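Local coordinates for protein LC-Est1C (Uncultured organism, PDB 3WYD) that hydrolyses carboxylic esters as the C-terminal esterase domain, of alpha/beta hydrolase fold, of a larger metagenome-derived enzyme, at residues F37-A42 with I72-K77; D109-T114 with P131-A136; V27-D32 with E65-G70. All blocks are in the same frame, centred on the assembly; numbering follows the deposited sequence.

Interaction 1 (F37-A42 with I72-K77)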
loop_
_atom_site.group_PDB
_atom_site.type_symbol
_atom_site.label_atom_id
_atom_site.label_comp_id
_atom_site.label_asym_id
_atom_site.label_seq_id
_atom_site.Cartn_x
_atom_site.Cartn_y
_atom_site.Cartn_z
ATOM N N PHE A 37 -6.664 20.669 -22.859
ATOM C CA PHE A 37 -6.752 19.219 -22.913
ATOM C C PHE A 37 -7.209 18.660 -21.554
ATOM O O PHE A 37 -6.922 19.264 -20.490
ATOM C CB PHE A 37 -5.378 18.620 -23.271
ATOM C CG PHE A 37 -5.182 18.359 -24.754
ATOM C CD1 PHE A 37 -5.543 19.304 -25.699
ATOM C CD2 PHE A 37 -4.682 17.150 -25.192
ATOM C CE1 PHE A 37 -5.434 19.032 -27.062
ATOM C CE2 PHE A 37 -4.609 16.853 -26.562
ATOM C CZ PHE A 37 -4.950 17.819 -27.492
ATOM N N PRO A 38 -7.841 17.475 -21.591
ATOM C CA PRO A 38 -8.112 16.748 -20.336
ATOM C C PRO A 38 -6.845 16.115 -19.782
ATOM O O PRO A 38 -5.875 15.904 -20.507
ATOM C CB PRO A 38 -9.076 15.654 -20.767
ATOM C CG PRO A 38 -8.545 15.298 -22.184
ATOM C CD PRO A 38 -8.169 16.668 -22.770
ATOM N N LEU A 39 -6.836 15.921 -18.471
ATOM C CA LEU A 39 -5.690 15.433 -17.776
ATOM C C LEU A 39 -6.126 14.206 -16.991
ATOM O O LEU A 39 -7.117 14.266 -16.246
ATOM C CB LEU A 39 -5.202 16.493 -16.807
ATOM C CG LEU A 39 -4.108 16.160 -15.792
ATOM C CD1 LEU A 39 -2.827 15.610 -16.504
ATOM C CD2 LEU A 39 -3.790 17.363 -14.907
ATOM N N VAL A 40 -5.352 13.130 -17.063
ATOM C CA VAL A 40 -5.554 11.978 -16.150
ATOM C C VAL A 40 -4.370 11.810 -15.242
ATOM O O VAL A 40 -3.214 11.782 -15.686
ATOM C CB VAL A 40 -5.769 10.667 -16.930
ATOM C CG1 VAL A 40 -5.959 9.501 -15.970
ATOM C CG2 VAL A 40 -6.912 10.752 -17.827
ATOM N N ILE A 41 -4.627 11.708 -13.949
ATOM C CA ILE A 41 -3.602 11.360 -12.984
ATOM C C ILE A 41 -3.751 9.848 -12.761
ATOM O O ILE A 41 -4.853 9.395 -12.431
ATOM C CB ILE A 41 -3.840 12.109 -11.649
ATOM C CG1 ILE A 41 -3.861 13.639 -11.877
ATOM C CG2 ILE A 41 -2.814 11.645 -10.607
ATOM C CD1 ILE A 41 -2.617 14.198 -12.597
ATOM N N ALA A 42 -2.675 9.084 -12.991
ATOM C CA ALA A 42 -2.701 7.639 -12.854
ATOM C C ALA A 42 -1.736 7.254 -11.741
ATOM O O ALA A 42 -0.551 7.612 -11.794
ATOM C CB ALA A 42 -2.262 7.004 -14.190
ATOM N N ILE A 72 -3.614 14.266 -21.738
ATOM C CA ILE A 72 -2.321 14.358 -21.076
ATOM C C ILE A 72 -2.407 13.456 -19.841
ATOM O O ILE A 72 -3.485 13.388 -19.236
ATOM C CB ILE A 72 -2.008 15.804 -20.643
ATOM C CG1 ILE A 72 -1.778 16.628 -21.914
ATOM C CG2 ILE A 72 -0.810 15.868 -19.768
ATOM C CD1 ILE A 72 -1.643 18.114 -21.664
ATOM N N VAL A 73 -1.386 12.621 -19.599
ATOM C CA VAL A 73 -1.372 11.730 -18.408
ATOM C C VAL A 73 -0.194 12.119 -17.532
ATOM O O VAL A 73 0.931 12.273 -18.026
ATOM C CB VAL A 73 -1.207 10.241 -18.808
ATOM C CG1 VAL A 73 -1.270 9.338 -17.547
ATOM C CG2 VAL A 73 -2.277 9.826 -19.832
ATOM N N ALA A 74 -0.416 12.278 -16.232
ATOM C CA ALA A 74 0.678 12.406 -15.280
ATOM C C ALA A 74 0.690 11.253 -14.313
ATOM O O ALA A 74 -0.355 10.897 -13.734
ATOM C CB ALA A 74 0.596 13.763 -14.496
ATOM N N CYS A 75 1.865 10.697 -14.096
ATOM C CA CYS A 75 2.034 9.533 -13.201
ATOM C C CYS A 75 2.978 9.897 -12.083
ATOM O O CYS A 75 4.219 9.896 -12.283
ATOM C CB CYS A 75 2.636 8.393 -14.022
ATOM S SG CYS A 75 1.539 7.864 -15.350
ATOM N N PRO A 76 2.451 10.362 -10.938
ATOM C CA PRO A 76 3.316 10.694 -9.797
ATOM C C PRO A 76 4.054 9.469 -9.211
ATOM O O PRO A 76 3.606 8.316 -9.313
ATOM C CB PRO A 76 2.351 11.214 -8.737
ATOM C CG PRO A 76 1.080 11.456 -9.423
ATOM C CD PRO A 76 1.025 10.619 -10.674
ATOM N N LYS A 77 5.185 9.731 -8.574
ATOM C CA LYS A 77 5.840 8.699 -7.797
ATOM C C LYS A 77 5.161 8.528 -6.449
ATOM O O LYS A 77 4.892 9.502 -5.760
ATOM C CB LYS A 77 7.316 9.005 -7.606
ATOM C CG LYS A 77 8.044 7.879 -6.867
ATOM C CD LYS A 77 9.538 8.133 -6.722
ATOM C CE LYS A 77 10.169 7.095 -5.800
ATOM N NZ LYS A 77 10.170 5.708 -6.359
HETATM O O HOH W 1 1.832 6.761 -10.767
#

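Interaction 2 (D109-T114 with P131-A136)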
loop_
_atom_site.group_PDB
_atom_site.type_symbol
_atom_site.label_atom_id
_atom_site.label_comp_id
_atom_site.label_asym_id
_atom_site.label_seq_id
_atom_site.Cartn_x
_atom_site.Cartn_y
_atom_site.Cartn_z
ATOM N N ASP A 109 -12.414 21.437 -16.014
ATOM C CA ASP A 109 -13.564 20.565 -15.848
ATOM C C ASP A 109 -13.279 19.143 -16.307
ATOM O O ASP A 109 -14.184 18.299 -16.319
ATOM C CB ASP A 109 -14.767 21.089 -16.602
ATOM C CG ASP A 109 -15.364 22.287 -15.935
ATOM O OD1 ASP A 109 -15.360 22.326 -14.689
ATOM O OD2 ASP A 109 -15.870 23.137 -16.676
ATOM N N ARG A 110 -12.030 18.891 -16.699
ATOM C CA ARG A 110 -11.669 17.547 -17.215
ATOM C C ARG A 110 -10.362 17.050 -16.623
ATOM O O ARG A 110 -9.414 16.691 -17.342
ATOM C CB ARG A 110 -11.623 17.515 -18.749
ATOM C CG ARG A 110 -13.009 17.740 -19.339
ATOM C CD ARG A 110 -13.009 17.723 -20.861
ATOM N NE ARG A 110 -12.677 16.473 -21.529
ATOM C CZ ARG A 110 -12.163 16.431 -22.768
ATOM N NH1 ARG A 110 -11.835 17.561 -23.417
ATOM N NH2 ARG A 110 -12.013 15.279 -23.372
ATOM N N ILE A 111 -10.304 17.023 -15.310
ATOM C CA ILE A 111 -9.214 16.432 -14.564
ATOM C C ILE A 111 -9.710 15.187 -13.855
ATOM O O ILE A 111 -10.566 15.240 -12.967
ATOM C CB ILE A 111 -8.571 17.424 -13.578
ATOM C CG1 ILE A 111 -8.119 18.695 -14.323
ATOM C CG2 ILE A 111 -7.426 16.726 -12.797
ATOM C CD1 ILE A 111 -7.627 19.778 -13.391
ATOM N N TYR A 112 -9.079 14.066 -14.198
ATOM C CA TYR A 112 -9.531 12.723 -13.792
ATOM C C TYR A 112 -8.455 12.030 -12.975
ATOM O O TYR A 112 -7.248 12.332 -13.120
ATOM C CB TYR A 112 -9.775 11.921 -15.087
ATOM C CG TYR A 112 -10.817 12.562 -15.972
ATOM C CD1 TYR A 112 -12.198 12.463 -15.679
ATOM C CD2 TYR A 112 -10.413 13.323 -17.076
ATOM C CE1 TYR A 112 -13.142 13.083 -16.501
ATOM C CE2 TYR A 112 -11.328 13.879 -17.917
ATOM C CZ TYR A 112 -12.680 13.797 -17.606
ATOM O OH TYR A 112 -13.564 14.414 -18.449
ATOM N N MET A 113 -8.836 10.991 -12.222
ATOM C CA MET A 113 -7.847 10.219 -11.505
ATOM C C MET A 113 -8.239 8.757 -11.486
ATOM O O MET A 113 -9.414 8.438 -11.281
ATOM C CB MET A 113 -7.702 10.753 -10.067
ATOM C CG MET A 113 -6.603 10.031 -9.288
ATOM S SD MET A 113 -6.097 11.101 -7.863
ATOM C CE MET A 113 -7.660 11.458 -7.098
ATOM N N THR A 114 -7.271 7.886 -11.747
ATOM C CA THR A 114 -7.436 6.459 -11.668
ATOM C C THR A 114 -6.192 5.884 -11.010
ATOM O O THR A 114 -5.154 6.553 -10.960
ATOM C CB THR A 114 -7.607 5.854 -13.087
ATOM O OG1 THR A 114 -7.923 4.486 -12.956
ATOM C CG2 THR A 114 -6.350 6.007 -13.927
ATOM N N PRO A 131 -12.291 17.427 -2.865
ATOM C CA PRO A 131 -13.505 16.993 -3.524
ATOM C C PRO A 131 -13.905 17.845 -4.721
ATOM O O PRO A 131 -14.804 17.474 -5.485
ATOM C CB PRO A 131 -14.539 17.057 -2.398
ATOM C CG PRO A 131 -14.011 18.088 -1.469
ATOM C CD PRO A 131 -12.545 17.828 -1.472
ATOM N N ASP A 132 -13.319 19.038 -4.840
ATOM C CA ASP A 132 -13.763 19.988 -5.845
ATOM C C ASP A 132 -12.915 19.987 -7.115
ATOM O O ASP A 132 -13.172 20.733 -8.047
ATOM C CB ASP A 132 -13.796 21.392 -5.208
ATOM C CG ASP A 132 -14.692 21.424 -3.973
ATOM O OD1 ASP A 132 -15.741 20.745 -4.040
ATOM O OD2 ASP A 132 -14.323 22.068 -2.958
ATOM N N VAL A 133 -11.913 19.108 -7.170
ATOM C CA VAL A 133 -10.939 19.141 -8.269
ATOM C C VAL A 133 -11.288 18.194 -9.412
ATOM O O VAL A 133 -11.211 18.568 -10.587
ATOM C CB VAL A 133 -9.545 18.731 -7.766
ATOM C CG1 VAL A 133 -8.573 18.563 -8.976
ATOM C CG2 VAL A 133 -8.965 19.781 -6.796
ATOM N N PHE A 134 -11.711 16.978 -9.071
ATOM C CA PHE A 134 -11.746 15.902 -10.055
ATOM C C PHE A 134 -13.089 15.737 -10.707
ATOM O O PHE A 134 -14.143 15.847 -10.056
ATOM C CB PHE A 134 -11.322 14.578 -9.408
ATOM C CG PHE A 134 -9.924 14.609 -8.901
ATOM C CD1 PHE A 134 -8.849 14.511 -9.781
ATOM C CD2 PHE A 134 -9.663 14.788 -7.548
ATOM C CE1 PHE A 134 -7.547 14.639 -9.287
ATOM C CE2 PHE A 134 -8.374 14.989 -7.068
ATOM C CZ PHE A 134 -7.303 14.876 -7.937
ATOM N N ALA A 135 -13.070 15.525 -12.008
ATOM C CA ALA A 135 -14.316 15.389 -12.771
ATOM C C ALA A 135 -14.932 14.007 -12.603
ATOM O O ALA A 135 -16.166 13.855 -12.541
ATOM C CB ALA A 135 -14.063 15.696 -14.249
ATOM N N ALA A 136 -14.089 12.989 -12.540
ATOM C CA ALA A 136 -14.547 11.614 -12.366
ATOM C C ALA A 136 -13.357 10.782 -11.897
ATOM O O ALA A 136 -12.178 11.206 -12.018
ATOM C CB ALA A 136 -15.056 11.082 -13.694
HETATM O O HOH W 2 -12.084 18.381 -13.351
#

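Interaction 3 (V27-D32 with E65-G70)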
loop_
_atom_site.group_PDB
_atom_site.type_symbol
_atom_site.label_atom_id
_atom_site.label_comp_id
_atom_site.label_asym_id
_atom_site.label_seq_id
_atom_site.Cartn_x
_atom_site.Cartn_y
_atom_site.Cartn_z
ATOM N N VAL A 27 2.168 13.241 -23.265
ATOM C CA VAL A 27 1.519 14.366 -23.972
ATOM C C VAL A 27 1.143 13.911 -25.398
ATOM O O VAL A 27 2.025 13.467 -26.163
ATOM C CB VAL A 27 2.475 15.603 -24.019
ATOM C CG1 VAL A 27 1.877 16.760 -24.839
ATOM C CG2 VAL A 27 2.782 16.099 -22.628
ATOM N N PRO A 28 -0.159 13.893 -25.733
ATOM C CA PRO A 28 -0.561 13.388 -27.055
ATOM C C PRO A 28 0.050 14.170 -28.196
ATOM O O PRO A 28 0.387 15.341 -28.042
ATOM C CB PRO A 28 -2.077 13.572 -27.086
ATOM C CG PRO A 28 -2.466 13.604 -25.653
ATOM C CD PRO A 28 -1.336 14.209 -24.906
ATOM N N THR A 29 0.250 13.479 -29.307
ATOM C CA THR A 29 0.817 14.126 -30.482
ATOM C C THR A 29 -0.035 15.301 -30.945
ATOM O O THR A 29 0.462 16.172 -31.651
ATOM C CB THR A 29 0.976 13.129 -31.654
ATOM O OG1 THR A 29 -0.306 12.636 -32.041
ATOM C CG2 THR A 29 1.883 11.979 -31.275
ATOM N N THR A 30 -1.326 15.267 -30.629
ATOM C CA THR A 30 -2.308 16.270 -31.065
ATOM C C THR A 30 -2.300 17.572 -30.231
ATOM O O THR A 30 -2.964 18.565 -30.597
ATOM C CB THR A 30 -3.732 15.685 -31.019
ATOM O OG1 THR A 30 -3.934 15.052 -29.750
ATOM C CG2 THR A 30 -3.957 14.675 -32.119
ATOM N N TYR A 31 -1.629 17.550 -29.079
ATOM C CA TYR A 31 -1.516 18.737 -28.229
ATOM C C TYR A 31 -0.535 19.746 -28.828
ATOM O O TYR A 31 0.607 19.411 -29.135
ATOM C CB TYR A 31 -1.105 18.368 -26.788
ATOM C CG TYR A 31 -0.941 19.571 -25.873
ATOM C CD1 TYR A 31 -2.029 20.097 -25.165
ATOM C CD2 TYR A 31 0.293 20.179 -25.711
ATOM C CE1 TYR A 31 -1.882 21.206 -24.363
ATOM C CE2 TYR A 31 0.467 21.273 -24.869
ATOM C CZ TYR A 31 -0.636 21.785 -24.185
ATOM O OH TYR A 31 -0.452 22.890 -23.392
ATOM N N ASP A 32 -0.984 20.982 -29.028
ATOM C CA ASP A 32 -0.065 22.010 -29.518
ATOM C C ASP A 32 -0.034 23.281 -28.685
ATOM O O ASP A 32 0.502 24.300 -29.119
ATOM C CB ASP A 32 -0.326 22.341 -30.993
ATOM C CG ASP A 32 -1.713 22.903 -31.241
ATOM O OD1 ASP A 32 -2.389 23.281 -30.264
ATOM O OD2 ASP A 32 -2.128 22.985 -32.422
ATOM N N GLU A 65 -4.377 4.458 -25.153
ATOM C CA GLU A 65 -5.674 5.098 -24.996
ATOM C C GLU A 65 -5.491 6.637 -24.934
ATOM O O GLU A 65 -6.287 7.372 -25.514
ATOM C CB GLU A 65 -6.416 4.607 -23.739
ATOM C CG GLU A 65 -6.764 3.117 -23.724
ATOM C CD GLU A 65 -7.926 2.743 -24.633
ATOM O OE1 GLU A 65 -8.460 3.631 -25.327
ATOM O OE2 GLU A 65 -8.341 1.561 -24.623
ATOM N N ALA A 66 -4.555 7.123 -24.117
ATOM C CA ALA A 66 -4.351 8.582 -23.963
ATOM C C ALA A 66 -4.059 9.255 -25.304
ATOM O O ALA A 66 -4.545 10.332 -25.565
ATOM C CB ALA A 66 -3.215 8.886 -22.989
ATOM N N GLU A 67 -3.218 8.627 -26.123
ATOM C CA GLU A 67 -2.892 9.156 -27.438
ATOM C C GLU A 67 -4.113 9.116 -28.339
ATOM O O GLU A 67 -4.438 10.130 -28.993
ATOM C CB GLU A 67 -1.763 8.302 -28.025
ATOM C CG GLU A 67 -1.414 8.667 -29.485
ATOM C CD GLU A 67 -1.081 10.126 -29.663
ATOM O OE1 GLU A 67 -0.339 10.707 -28.831
ATOM O OE2 GLU A 67 -1.437 10.645 -30.745
ATOM N N ASN A 68 -4.827 7.995 -28.335
ATOM C CA ASN A 68 -5.993 7.854 -29.221
ATOM C C ASN A 68 -7.075 8.877 -28.884
ATOM O O ASN A 68 -7.722 9.435 -29.775
ATOM C CB ASN A 68 -6.548 6.434 -29.185
ATOM C CG ASN A 68 -5.637 5.446 -29.883
ATOM O OD1 ASN A 68 -4.669 5.844 -30.547
ATOM N ND2 ASN A 68 -5.917 4.162 -29.709
ATOM N N ARG A 69 -7.248 9.169 -27.596
ATOM C CA ARG A 69 -8.404 9.941 -27.165
ATOM C C ARG A 69 -8.008 11.379 -26.757
ATOM O O ARG A 69 -8.887 12.237 -26.553
ATOM C CB ARG A 69 -9.101 9.231 -26.005
ATOM C CG ARG A 69 -9.461 7.798 -26.280
ATOM C CD ARG A 69 -10.084 7.213 -25.065
ATOM N NE ARG A 69 -10.256 5.757 -25.142
ATOM C CZ ARG A 69 -11.384 5.127 -24.834
ATOM N NH1 ARG A 69 -12.504 5.811 -24.569
ATOM N NH2 ARG A 69 -11.401 3.803 -24.806
ATOM N N GLY A 70 -6.711 11.656 -26.701
ATOM C CA GLY A 70 -6.209 13.013 -26.479
ATOM C C GLY A 70 -6.162 13.475 -25.033
ATOM O O GLY A 70 -6.522 14.592 -24.731
#

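Interaction 1 (F37-A42 with I72-K77)
Leu39 and Ile41 of strand 37-42 meet Ile72, Ala74 and Pro76 of strand 72-76 on one face of the central sheet of an alpha/beta hydrolase fold. The strands run parallel, with 23° between their directions. They are joined by a helical connection, helix 57-69, so the unit is a beta-alpha-beta crossover.

CG of Leu39 stands anti to the backbone N (chi1 171°), and the branch swings CD1 across to the neighbouring strand. There CD1 lies 3.8 Å from CG2 of Ile72, and the two side chains meet at a slant. Further along, Ile41 uses both of its arms. CD1 rests 3.8 Å from CB of Ala74. CG2 reaches CD of Pro76 at 4.0 Å, and these two side chains are set at about a right angle. At the start of both strands, CD1 of Ile72 lies beside CB of Phe37. Helix 88-103 covers this face through Val100, Ile97, Val96 and Val93.

On the other face lie Val40 and Val73, both packed on Phe62 of helix 57-69. CB of Ala42 faces both CG1 of Val73 and SG of Cys75, the latter at 4.1 Å.

The backbones are held by four hydrogen bonds. Ile72 N gives to Pro38 O, Val40 N to Ile72 O, Ala74 N to Val40 O and Ala42 N to Ala74 O. The second of these is 2.9 Å from Val40 N to Ile72 O and nearly straight, at 165°. Pro76 has no N-H to continue the pattern. Instead its CD comes within 3.6 Å of Ala42 O, while a water donates to both Ala42 O and Pro76 O, the former at 2.7 Å.

Interaction 2 (D109-T114 with P131-A136)
Met113 lays its methyl group over one face of the Phe134 ring. CE is 3.7 Å from the ring centroid and 18° off the ring normal, a CH-pi contact. SD of Met113 sits obliquely to the same ring, making this a Met-aromatic pair as well. The long chain leaves with CG anti to the backbone N and bends at the last torsion (chi3 52°), which turns CE back onto the ring. The opposite face is covered by CG1 of Val133, from the same loop as the ring. Near the ring plane, at the edge, lies Ile111 O. CG2 of Ile111 touches CD1 of Phe134 at 4.0 Å.

Tyr112 points to the other side of the strand. Its CE1 lies 3.6 Å from CB of Ala135, and CB of Ala136 sits at the ring edge, in plane, near CD1.

One good backbone bond and one weak one join the segments behind these side chains. Ala135 N donates to Ile111 O at 2.7 Å and 168°. Met113 N makes the weak bond, to Ala136 O. A water accepts from Ile111 N and donates to Val133 O. Ala136 N is buried here and has no partner in the model.

Farther out, Ile126 and Ala127 of helix 118-129 pack on Phe134, as does Ile97 of helix 88-103. The Tyr112 ring stacks with Phe212, and its hydroxyl is hydrogen-bonded to His215 O. Asp109 makes a salt bridge to Arg217.

The loop thus returns from helix 118-129 and enters strand 136-140 beside strand 110-116. This strand-helix-strand crossover is consistent with the one that follows the nucleophile strand in alpha/beta hydrolases. The end of strand 110-116 carries the start of a GxSxG pattern consistent with the nucleophile elbow.

Interaction 3 (V27-D32 with E65-G70)
Glu67 on the last turn of helix 57-69 reaches across to Pro28 and Thr29 at the start of a turn. From CB, its chain leaves with CG anti to the backbone N. The chain then turns about the CB-CG bond, which carries the carboxylate to the loop. CD lies 3.6 Å from Thr29 N. Beyond it the two oxygens divide the work.

OE1 takes the backbone N-H of Thr29 at 2.9 Å and 162°, through its syn lone pair. The same oxygen lies 3.2 Å from CA of Pro28 and is also hydrogen-bonded to Tyr26 OH. OE2 accepts from OG1 of Thr29 at 2.6 Å. This donor too is on the syn side, 16° out of the carboxylate plane. The torsion of Thr29 matters here. OG1 stands between its own backbone N and carbonyl carbon (chi1 62°), so the hydroxyl and the N-H face the carboxylate together.

Beside this pair the ring of Pro28 packs against the helix end. Its CG lies 3.7 Å from C of Gly70 and 3.9 Å from Ala66 O. Gly70 leaves the helix with positive phi. The ring also touches Ile72 and Phe37 of the sheet. Pro28 begins a type I beta turn that runs to Tyr31, closed by Tyr31 N to Pro28 O.

The contact joins the loop after strand 23-26 to the C-terminal end of helix 57-69 at the periphery of the domain. Both carboxylate oxygens of Glu67 are occupied by donors from one residue, which fixes the rotation of the group. With three donors in all, counting Tyr26 OH if it gives its proton, the carboxylate is probably stabilised in its charged form.

From the N terminus, strand 23-26 runs into the turn at 27-32, and the chain goes on to strand 37-43. Helix 57-69 follows, and its end at 65-70 closes interaction 3 by returning to that turn. Strand 72-76 comes next and closes interaction 1 against 37-42. The segments of these two contacts alternate, so their loops cross; they touch where Phe37 and Pro38 meet Gly70 O. Interaction 2 opens only afterwards, in series, with 109-114, and closes after helix 118-129. Strands 37-43 and 110-116 are neighbours, which puts interactions 1 and 2 in one sheet. Interaction 3 ties the loop after edge strand 23-26 to the end of helix 57-69.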